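Local coordinates for protein multisubunit Na+/H+ antiporter, F subunit (Anoxybacillus flavithermus, PDB 6Z16) that forms the small F subunit of the membrane-embedded Mrp complex, which exchanges sodium ions for protons across the cell membrane, at residues Leu41-Ala46 and Val60-Ile64. Residues are numbered along the deposited sequence.
Sequences LAGIVA and VILLI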
ATOM      1  N   LEU F  41      25.307 -16.695  24.541  1.00 66.26           N
ATOM      2  CA  LEU F  41      26.088 -15.479  24.325  1.00 67.17           C
ATOM      3  C   LEU F  41      25.228 -14.351  23.767  1.00 57.70           C
ATOM      4  O   LEU F  41      25.394 -13.187  24.152  1.00 50.57           O
ATOM      5  CB  LEU F  41      27.259 -15.775  23.386  1.00 75.92           C
ATOM      6  CG  LEU F  41      28.166 -14.613  22.987  1.00 83.18           C
ATOM      7  CD1 LEU F  41      28.837 -14.016  24.202  1.00 87.27           C
ATOM      8  CD2 LEU F  41      29.196 -15.076  21.976  1.00 86.08           C
ATOM      9  N   ALA F  42      24.296 -14.685  22.869  1.00 62.46           N
ATOM     10  CA  ALA F  42      23.353 -13.688  22.357  1.00 61.04           C
ATOM     11  C   ALA F  42      22.471 -13.129  23.471  1.00 53.58           C
ATOM     12  O   ALA F  42      22.185 -11.921  23.510  1.00 53.33           O
ATOM     13  CB  ALA F  42      22.490 -14.295  21.253  1.00 47.84           C
ATOM     14  N   GLY F  43      22.058 -13.991  24.402  1.00 48.86           N
ATOM     15  CA  GLY F  43      21.309 -13.510  25.558  1.00 49.23           C
ATOM     16  C   GLY F  43      22.113 -12.602  26.471  1.00 51.30           C
ATOM     17  O   GLY F  43      21.587 -11.614  27.002  1.00 44.92           O
ATOM     18  N   ILE F  44      23.393 -12.931  26.668  1.00 52.73           N
ATOM     19  CA  ILE F  44      24.282 -12.096  27.474  1.00 51.43           C
ATOM     20  C   ILE F  44      24.458 -10.726  26.832  1.00 54.62           C
ATOM     21  O   ILE F  44      24.467  -9.698  27.524  1.00 48.20           O
ATOM     22  CB  ILE F  44      25.629 -12.814  27.689  1.00 44.64           C
ATOM     23  CG1 ILE F  44      25.426 -14.055  28.551  1.00 41.93           C
ATOM     24  CG2 ILE F  44      26.653 -11.917  28.357  1.00 40.22           C
ATOM     25  CD1 ILE F  44      26.620 -14.939  28.618  1.00 40.04           C
ATOM     26  N   VAL F  45      24.547 -10.685  25.497  1.00 54.71           N
ATOM     27  CA  VAL F  45      24.671  -9.409  24.793  1.00 54.83           C
ATOM     28  C   VAL F  45      23.399  -8.578  24.943  1.00 55.21           C
ATOM     29  O   VAL F  45      23.464  -7.360  25.156  1.00 48.69           O
ATOM     30  CB  VAL F  45      25.040  -9.651  23.317  1.00 46.91           C
ATOM     31  CG1 VAL F  45      25.010  -8.359  22.523  1.00 42.89           C
ATOM     32  CG2 VAL F  45      26.419 -10.241  23.229  1.00 35.99           C
ATOM     33  N   ALA F  46      22.228  -9.232  24.900  1.00 54.26           N
ATOM     34  CA  ALA F  46      20.964  -8.523  25.117  1.00 50.21           C
ATOM     35  C   ALA F  46      20.874  -7.920  26.518  1.00 52.38           C
ATOM     36  O   ALA F  46      20.464  -6.759  26.684  1.00 44.11           O
ATOM     37  CB  ALA F  46      19.789  -9.467  24.876  1.00 38.31           C
ATOM     38  N   VAL F  60      24.192  -7.329  16.691  1.00 65.03           N
ATOM     39  CA  VAL F  60      25.062  -8.389  17.186  1.00 65.44           C
ATOM     40  C   VAL F  60      24.241  -9.618  17.561  1.00 53.70           C
ATOM     41  O   VAL F  60      24.657 -10.751  17.313  1.00 52.38           O
ATOM     42  CB  VAL F  60      25.899  -7.866  18.371  1.00 76.56           C
ATOM     43  CG1 VAL F  60      26.825  -8.928  18.914  1.00 81.42           C
ATOM     44  CG2 VAL F  60      26.682  -6.622  17.974  1.00 69.35           C
ATOM     45  N   ILE F  61      23.037  -9.413  18.100  1.00 55.98           N
ATOM     46  CA  ILE F  61      22.196 -10.529  18.534  1.00 63.86           C
ATOM     47  C   ILE F  61      21.680 -11.316  17.338  1.00 55.08           C
ATOM     48  O   ILE F  61      21.792 -12.553  17.284  1.00 61.72           O
ATOM     49  CB  ILE F  61      21.038 -10.006  19.398  1.00 60.98           C
ATOM     50  CG1 ILE F  61      21.588  -9.357  20.660  1.00 68.52           C
ATOM     51  CG2 ILE F  61      20.059 -11.120  19.720  1.00 37.94           C
ATOM     52  CD1 ILE F  61      20.585  -8.542  21.369  1.00 59.39           C
ATOM     53  N   LEU F  62      21.125 -10.609  16.347  1.00 50.20           N
ATOM     54  CA  LEU F  62      20.662 -11.312  15.150  1.00 53.14           C
ATOM     55  C   LEU F  62      21.825 -11.894  14.351  1.00 57.57           C
ATOM     56  O   LEU F  62      21.680 -12.954  13.720  1.00 57.82           O
ATOM     57  CB  LEU F  62      19.803 -10.380  14.298  1.00 64.38           C
ATOM     58  CG  LEU F  62      19.171 -10.947  13.028  1.00 70.23           C
ATOM     59  CD1 LEU F  62      18.398 -12.205  13.334  1.00 78.43           C
ATOM     60  CD2 LEU F  62      18.245  -9.920  12.427  1.00 82.13           C
ATOM     61  N   LEU F  63      23.005 -11.272  14.448  1.00 56.95           N
ATOM     62  CA  LEU F  63      24.203 -11.810  13.821  1.00 54.02           C
ATOM     63  C   LEU F  63      24.642 -13.114  14.475  1.00 51.26           C
ATOM     64  O   LEU F  63      25.026 -14.058  13.782  1.00 47.96           O
ATOM     65  CB  LEU F  63      25.325 -10.784  13.894  1.00 53.38           C
ATOM     66  CG  LEU F  63      26.549 -11.146  13.067  1.00 54.07           C
ATOM     67  CD1 LEU F  63      26.201 -11.048  11.606  1.00 53.70           C
ATOM     68  CD2 LEU F  63      27.707 -10.263  13.396  1.00 61.12           C
ATOM     69  N   ILE F  64      24.607 -13.176  15.808  1.00 54.33           N
ATOM     70  CA  ILE F  64      24.973 -14.400  16.519  1.00 58.28           C
ATOM     71  C   ILE F  64      24.002 -15.523  16.179  1.00 58.37           C
ATOM     72  O   ILE F  64      24.414 -16.674  15.977  1.00 56.82           O
ATOM     73  CB  ILE F  64      25.049 -14.129  18.035  1.00 50.74           C
ATOM     74  CG1 ILE F  64      26.278 -13.293  18.366  1.00 56.00           C
ATOM     75  CG2 ILE F  64      25.135 -15.402  18.810  1.00 51.60           C
ATOM     76  CD1 ILE F  64      26.229 -12.704  19.735  1.00 42.76           C
TER
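An antiparallel helical hairpin is formed here by two successive helices, 27-52 and 58-79, both predicted to span the membrane, whose segments 41-46 and 60-64 run at 176° to each other, their axes 9.1 Å apart at closest approach. Ile61, Ile64 and Ala42 bury the most surface in this contact of apolar side chains. Ala42, small and pointing toward the other helix, lets the backbones come close: its CA lies 5.1 Å from that of Ile61, whose CG1 rests 3.9 Å from O of Ala42, an oxygen that already accepts the helical hydrogen bond from N of Ala46. The CA-to-CB bond of Ile61 points sideways, yet its long branched chain reaches across to Val45 and Ala46. One turn on, branched Ile64 sets its CG2 3.8 Å from CB of Ala42 and offers CD1 to Leu41 and Val45. Compact Val45 presents CG1 to Val60 and Ile61, CG2 to Ile64. Ile44 instead packs on helix 3-22 and lines a phosphatidylethanolamine pocket. The tightest approach is at Ala46, whose CB sits 3.7 Å from CD1 of Ile61.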